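PDB 3D3Y: uncharacterized protein from Enterococcus faecalis, which is of unknown function but belongs to the M16 peptidase family, whose active members are zinc-dependent. Local coordinates for residues Q254-Y267 / D309-G323. Sequence-based numbering, arbitrary orientation.
With ACT (acetate ion), chain C; ACT (acetate ion), chain E; EDO (1,2-ethanediol), chain G.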
loop_
_atom_site.group_PDB
_atom_site.type_symbol
_atom_site.label_atom_id
_atom_site.label_comp_id
_atom_site.label_asym_id
_atom_site.label_seq_id
_atom_site.Cartn_x
_atom_site.Cartn_y
_atom_site.Cartn_z
ATOM N N GLN A 254 19.191 19.048 -7.799
ATOM C CA GLN A 254 19.169 18.776 -6.365
ATOM C C GLN A 254 19.514 17.301 -6.170
ATOM O O GLN A 254 18.928 16.445 -6.841
ATOM C CB GLN A 254 17.745 19.011 -5.812
ATOM C CG GLN A 254 17.641 18.998 -4.306
ATOM C CD GLN A 254 16.203 19.204 -3.809
ATOM O OE1 GLN A 254 15.522 18.258 -3.436
ATOM N NE2 GLN A 254 15.754 20.443 -3.814
ATOM N N SER A 255 20.444 16.998 -5.262
ATOM C CA SER A 255 20.803 15.591 -4.982
ATOM C C SER A 255 19.848 15.004 -3.960
ATOM O O SER A 255 19.197 15.741 -3.226
ATOM C CB SER A 255 22.240 15.488 -4.468
ATOM O OG SER A 255 23.155 15.933 -5.462
ATOM N N LYS A 256 19.752 13.686 -3.911
ATOM C CA LYS A 256 18.929 12.999 -2.927
ATOM C C LYS A 256 19.814 12.173 -2.033
ATOM O O LYS A 256 20.711 11.469 -2.512
ATOM C CB LYS A 256 17.902 12.080 -3.601
ATOM C CG LYS A 256 17.068 12.770 -4.686
ATOM C CD LYS A 256 16.286 13.942 -4.117
ATOM C CE LYS A 256 15.354 14.613 -5.121
ATOM N NZ LYS A 256 14.660 15.784 -4.447
ATOM N N LEU A 257 19.579 12.252 -0.730
ATOM C CA LEU A 257 20.338 11.403 0.183
ATOM C C LEU A 257 19.381 10.705 1.135
ATOM O O LEU A 257 18.742 11.353 1.977
ATOM C CB LEU A 257 21.417 12.237 0.934
ATOM C CG LEU A 257 22.234 11.492 2.013
ATOM C CD1 LEU A 257 23.057 10.299 1.398
ATOM C CD2 LEU A 257 23.160 12.469 2.783
ATOM N N ASN A 258 19.274 9.389 0.991
ATOM C CA ASN A 258 18.296 8.609 1.749
ATOM C C ASN A 258 18.951 7.507 2.583
ATOM O O ASN A 258 19.998 6.957 2.202
ATOM C CB ASN A 258 17.259 7.959 0.800
ATOM C CG ASN A 258 16.482 8.980 -0.019
ATOM O OD1 ASN A 258 16.343 10.158 0.358
ATOM N ND2 ASN A 258 15.952 8.522 -1.162
ATOM N N LEU A 259 18.316 7.155 3.694
ATOM C CA LEU A 259 18.888 6.187 4.655
ATOM C C LEU A 259 17.780 5.239 5.063
ATOM O O LEU A 259 16.639 5.672 5.298
ATOM C CB LEU A 259 19.399 6.877 5.929
ATOM C CG LEU A 259 20.557 7.874 5.907
ATOM C CD1 LEU A 259 20.118 9.239 5.332
ATOM C CD2 LEU A 259 21.028 8.054 7.312
ATOM N N ALA A 260 18.130 3.964 5.188
ATOM C CA ALA A 260 17.198 2.941 5.620
ATOM C C ALA A 260 17.730 2.241 6.856
ATOM O O ALA A 260 18.880 1.774 6.882
ATOM C CB ALA A 260 16.974 1.930 4.513
ATOM N N TYR A 261 16.853 2.100 7.847
ATOM C CA TYR A 261 17.174 1.480 9.112
ATOM C C TYR A 261 16.278 0.284 9.354
ATOM O O TYR A 261 15.094 0.339 9.022
ATOM C CB TYR A 261 16.842 2.458 10.233
ATOM C CG TYR A 261 17.566 3.779 10.237
ATOM C CD1 TYR A 261 18.666 3.993 11.061
ATOM C CD2 TYR A 261 17.101 4.841 9.466
ATOM C CE1 TYR A 261 19.311 5.228 11.080
ATOM C CE2 TYR A 261 17.721 6.087 9.492
ATOM C CZ TYR A 261 18.813 6.267 10.305
ATOM O OH TYR A 261 19.399 7.504 10.326
ATOM N N ASN A 262 16.822 -0.778 9.946
ATOM C CA ASN A 262 16.015 -1.901 10.415
ATOM C C ASN A 262 15.437 -1.501 11.788
ATOM O O ASN A 262 16.179 -1.053 12.678
ATOM C CB ASN A 262 16.894 -3.159 10.530
ATOM C CG ASN A 262 16.116 -4.399 10.968
ATOM O OD1 ASN A 262 15.748 -4.540 12.123
ATOM N ND2 ASN A 262 15.906 -5.306 10.050
ATOM N N THR A 263 14.132 -1.626 11.948
ATOM C CA THR A 263 13.516 -1.354 13.236
ATOM C C THR A 263 13.155 -2.632 13.958
ATOM O O THR A 263 13.012 -2.620 15.179
ATOM C CB THR A 263 12.208 -0.556 13.089
ATOM O OG1 THR A 263 11.276 -1.364 12.354
ATOM C CG2 THR A 263 12.427 0.784 12.346
ATOM N N ASP A 264 12.958 -3.708 13.199
ATOM C CA ASP A 264 12.375 -4.932 13.718
ATOM C C ASP A 264 11.056 -4.694 14.516
ATOM O O ASP A 264 10.747 -5.449 15.419
ATOM C CB ASP A 264 13.437 -5.652 14.569
ATOM C CG ASP A 264 13.144 -7.130 14.766
ATOM O OD1 ASP A 264 12.749 -7.815 13.777
ATOM O OD2 ASP A 264 13.332 -7.604 15.918
ATOM N N ILE A 265 10.287 -3.646 14.189
ATOM C CA ILE A 265 9.022 -3.401 14.884
ATOM C C ILE A 265 7.843 -3.494 13.913
ATOM O O ILE A 265 7.835 -2.835 12.875
ATOM C CB ILE A 265 9.003 -2.031 15.606
ATOM C CG1 ILE A 265 10.065 -1.990 16.735
ATOM C CG2 ILE A 265 7.609 -1.734 16.184
ATOM C CD1 ILE A 265 10.396 -0.553 17.150
ATOM N N TYR A 266 6.832 -4.278 14.292
ATOM C CA TYR A 266 5.728 -4.618 13.383
ATOM C C TYR A 266 4.393 -4.259 13.966
ATOM O O TYR A 266 4.263 -4.051 15.178
ATOM C CB TYR A 266 5.759 -6.110 13.006
ATOM C CG TYR A 266 6.996 -6.434 12.186
ATOM C CD1 TYR A 266 6.933 -6.489 10.796
ATOM C CD2 TYR A 266 8.229 -6.641 12.801
ATOM C CE1 TYR A 266 8.069 -6.747 10.034
ATOM C CE2 TYR A 266 9.384 -6.907 12.049
ATOM C CZ TYR A 266 9.295 -6.956 10.676
ATOM O OH TYR A 266 10.415 -7.212 9.923
ATOM N N TYR A 267 3.401 -4.181 13.092
ATOM C CA TYR A 267 2.030 -3.933 13.473
ATOM C C TYR A 267 1.675 -4.949 14.566
ATOM O O TYR A 267 1.960 -6.126 14.416
ATOM C CB TYR A 267 1.158 -4.170 12.254
ATOM C CG TYR A 267 -0.278 -3.809 12.416
ATOM C CD1 TYR A 267 -0.726 -2.509 12.175
ATOM C CD2 TYR A 267 -1.200 -4.777 12.788
ATOM C CE1 TYR A 267 -2.088 -2.190 12.300
ATOM C CE2 TYR A 267 -2.546 -4.494 12.917
ATOM C CZ TYR A 267 -2.994 -3.201 12.680
ATOM O OH TYR A 267 -4.345 -2.977 12.793
ATOM N N ASP A 309 7.483 1.580 8.043
ATOM C CA ASP A 309 6.698 0.524 7.472
ATOM C C ASP A 309 6.706 -0.576 8.527
ATOM O O ASP A 309 7.742 -1.213 8.785
ATOM C CB ASP A 309 7.352 0.065 6.162
ATOM C CG ASP A 309 6.631 -1.104 5.492
ATOM O OD1 ASP A 309 5.990 -1.935 6.169
ATOM O OD2 ASP A 309 6.755 -1.210 4.246
ATOM N N THR A 310 5.544 -0.780 9.134
ATOM C CA THR A 310 5.380 -1.726 10.248
ATOM C C THR A 310 4.920 -3.104 9.756
ATOM O O THR A 310 4.499 -3.967 10.562
ATOM C CB THR A 310 4.370 -1.170 11.292
ATOM O OG1 THR A 310 3.109 -0.971 10.653
ATOM C CG2 THR A 310 4.837 0.193 11.800
ATOM N N PHE A 311 4.971 -3.312 8.440
ATOM C CA PHE A 311 4.814 -4.649 7.864
ATOM C C PHE A 311 6.137 -5.251 7.319
ATOM O O PHE A 311 6.263 -6.477 7.184
ATOM C CB PHE A 311 3.654 -4.651 6.839
ATOM C CG PHE A 311 2.289 -4.380 7.489
ATOM C CD1 PHE A 311 1.382 -5.411 7.683
ATOM C CD2 PHE A 311 1.963 -3.114 7.967
ATOM C CE1 PHE A 311 0.141 -5.165 8.312
ATOM C CE2 PHE A 311 0.738 -2.873 8.624
ATOM C CZ PHE A 311 -0.164 -3.888 8.772
ATOM N N ARG A 312 7.125 -4.400 7.060
ATOM C CA ARG A 312 8.434 -4.869 6.588
ATOM C C ARG A 312 9.569 -4.505 7.557
ATOM O O ARG A 312 10.728 -4.753 7.244
ATOM C CB ARG A 312 8.748 -4.364 5.153
ATOM C CG ARG A 312 7.785 -4.863 4.091
ATOM C CD ARG A 312 8.188 -4.440 2.683
ATOM N NE ARG A 312 8.141 -3.002 2.473
ATOM C CZ ARG A 312 8.670 -2.408 1.405
ATOM N NH1 ARG A 312 9.288 -3.140 0.478
ATOM N NH2 ARG A 312 8.578 -1.104 1.267
ATOM N N GLY A 313 9.236 -3.906 8.707
ATOM C CA GLY A 313 10.199 -3.668 9.817
ATOM C C GLY A 313 11.392 -2.754 9.530
ATOM O O GLY A 313 12.525 -3.039 9.935
ATOM N N PHE A 314 11.119 -1.630 8.894
ATOM C CA PHE A 314 12.149 -0.691 8.531
ATOM C C PHE A 314 11.599 0.724 8.514
ATOM O O PHE A 314 10.382 0.954 8.563
ATOM C CB PHE A 314 12.855 -1.105 7.228
ATOM C CG PHE A 314 12.185 -0.632 5.962
ATOM C CD1 PHE A 314 12.829 0.281 5.145
ATOM C CD2 PHE A 314 10.941 -1.130 5.553
ATOM C CE1 PHE A 314 12.240 0.731 3.954
ATOM C CE2 PHE A 314 10.339 -0.681 4.361
ATOM C CZ PHE A 314 10.984 0.251 3.569
HETATM N N MSE A 315 12.498 1.687 8.493
HETATM C CA MSE A 315 12.237 3.110 8.645
HETATM C C MSE A 315 13.181 3.771 7.666
HETATM O O MSE A 315 14.262 3.304 7.538
HETATM C CB MSE A 315 12.677 3.505 10.053
HETATM C CG MSE A 315 12.049 4.660 10.713
HETATM SE SE MSE A 315 13.166 6.064 11.301
HETATM C CE MSE A 315 14.200 6.217 9.856
ATOM N N THR A 316 12.773 4.855 7.006
ATOM C CA THR A 316 13.647 5.563 6.060
ATOM C C THR A 316 13.667 7.048 6.383
ATOM O O THR A 316 12.696 7.591 6.966
ATOM C CB THR A 316 13.175 5.426 4.603
ATOM O OG1 THR A 316 11.933 6.103 4.452
ATOM C CG2 THR A 316 13.008 3.974 4.184
ATOM N N VAL A 317 14.794 7.671 6.067
ATOM C CA VAL A 317 14.947 9.077 6.120
ATOM C C VAL A 317 15.248 9.449 4.683
ATOM O O VAL A 317 16.102 8.817 4.042
ATOM C CB VAL A 317 16.121 9.501 7.055
ATOM C CG1 VAL A 317 16.487 11.008 6.867
ATOM C CG2 VAL A 317 15.762 9.257 8.519
ATOM N N GLN A 318 14.539 10.454 4.175
ATOM C CA GLN A 318 14.749 10.946 2.823
ATOM C C GLN A 318 15.074 12.438 2.870
ATOM O O GLN A 318 14.360 13.191 3.534
ATOM C CB GLN A 318 13.467 10.740 2.014
ATOM C CG GLN A 318 13.088 9.271 1.817
ATOM C CD GLN A 318 11.806 9.158 1.029
ATOM O OE1 GLN A 318 11.648 9.769 -0.046
ATOM N NE2 GLN A 318 10.864 8.406 1.573
ATOM N N THR A 319 16.140 12.855 2.177
ATOM C CA THR A 319 16.537 14.260 2.096
ATOM C C THR A 319 16.804 14.686 0.642
ATOM O O THR A 319 17.176 13.858 -0.195
ATOM C CB THR A 319 17.808 14.552 2.975
ATOM O OG1 THR A 319 18.975 13.982 2.377
ATOM C CG2 THR A 319 17.661 13.944 4.420
ATOM N N GLY A 320 16.589 15.968 0.366
ATOM C CA GLY A 320 17.126 16.647 -0.831
ATOM C C GLY A 320 18.177 17.624 -0.341
ATOM O O GLY A 320 17.939 18.409 0.625
ATOM N N ILE A 321 19.348 17.584 -0.975
ATOM C CA ILE A 321 20.512 18.350 -0.505
ATOM C C ILE A 321 21.302 18.865 -1.687
ATOM O O ILE A 321 21.036 18.458 -2.826
ATOM C CB ILE A 321 21.466 17.503 0.420
ATOM C CG1 ILE A 321 22.146 16.370 -0.357
ATOM C CG2 ILE A 321 20.695 16.929 1.679
ATOM C CD1 ILE A 321 23.290 15.666 0.415
ATOM N N ASP A 322 22.230 19.789 -1.417
ATOM C CA ASP A 322 23.327 20.034 -2.323
ATOM C C ASP A 322 24.321 18.905 -2.061
ATOM O O ASP A 322 24.731 18.692 -0.907
ATOM C CB ASP A 322 23.974 21.397 -2.054
ATOM C CG ASP A 322 23.061 22.579 -2.411
ATOM O OD1 ASP A 322 22.071 22.417 -3.173
ATOM O OD2 ASP A 322 23.354 23.691 -1.932
ATOM N N GLY A 323 24.733 18.217 -3.131
ATOM C CA GLY A 323 25.481 16.943 -3.017
ATOM C C GLY A 323 26.772 17.108 -2.228
ATOM O O GLY A 323 27.208 16.177 -1.565
HETATM C C ACT C . 23.673 19.362 -6.257
HETATM O O ACT C . 22.765 19.552 -7.095
HETATM O OXT ACT C . 23.722 18.246 -5.703
HETATM C CH3 ACT C . 24.645 20.428 -5.951
HETATM C C ACT E . 9.075 3.837 3.794
HETATM O O ACT E . 9.728 4.787 3.270
HETATM O OXT ACT E . 9.222 3.604 5.040
HETATM C CH3 ACT E . 8.168 3.008 2.944
HETATM C C1 EDO G . 20.518 23.820 1.208
HETATM O O1 EDO G . 21.917 23.592 1.005
HETATM C C2 EDO G . 20.284 25.296 0.922
HETATM O O2 EDO G . 18.974 25.702 1.357
HETATM O O HOH W 1 13.471 9.979 -1.732
HETATM O O HOH W 2 14.808 12.368 -1.293
HETATM O O HOH W 3 8.837 -0.703 11.427
#
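Ser255 to Asn262 and Phe314 to Ile321 are neighbouring antiparallel strands in the five-stranded mixed sheet of a domain matching the inactive M16 peptidase domain. Ser255, Leu257, Leu259 and Tyr261 form hydrogen-bonded pairs with Ile321, Thr319, Val317 and Met315. Tyr261 N reaches Met315 O at 2.9 Å.

At Leu257 the pairing has extra polar contacts. Thr319 OG1 donates to Leu257 O at 2.7 Å, in the carbonyl plane and on a lone pair. The Thr319 torsion places OG1 between its backbone N and carbonyl carbon (chi1 72°), beside the Leu257 side chain. Thr319 N bonds only weakly to Leu257 O and also donates to Asn258 OD1 at 3.3 Å. The Asn258 and Gln318 amides are turned 70° apart.

The face bearing Leu257, Leu259 and Tyr261 is largely apolar. These three pack against helix 326-341, and Met315 and Val317 against helix 272-284, in the alpha/beta layering of M16 domains. Selenomethionine Met315 lies alongside Tyr261 in a Met-aromatic contact: its terminal methyl, CE, touches Tyr261 CD2, and SE stands farther off, oblique to the ring. Val317 CG2 meets the edge of the same ring, 3.9 Å from Tyr261 CE2. On the other face, Thr316 OG1 donates to an acetate, probably from the crystallisation liquor.

Where strand 314-321 begins, Gly313 and Phe314 both face Asp309 in a G1 beta bulge. Beyond the strands, Thr263 N bonds to Gly313 O at 2.9 Å, and the Tyr266 ring lies against Gly313. The Tyr266 hydroxyl hydrogen-bonds to the backbone O of Tyr235. Tyr267 N donates to Thr310 O at 2.8 Å. Tyr267 CB sits over the Phe311 face, 4.1 Å from the ring centroid, as a CH-pi contact. The two rings meet obliquely, their planes 31° apart.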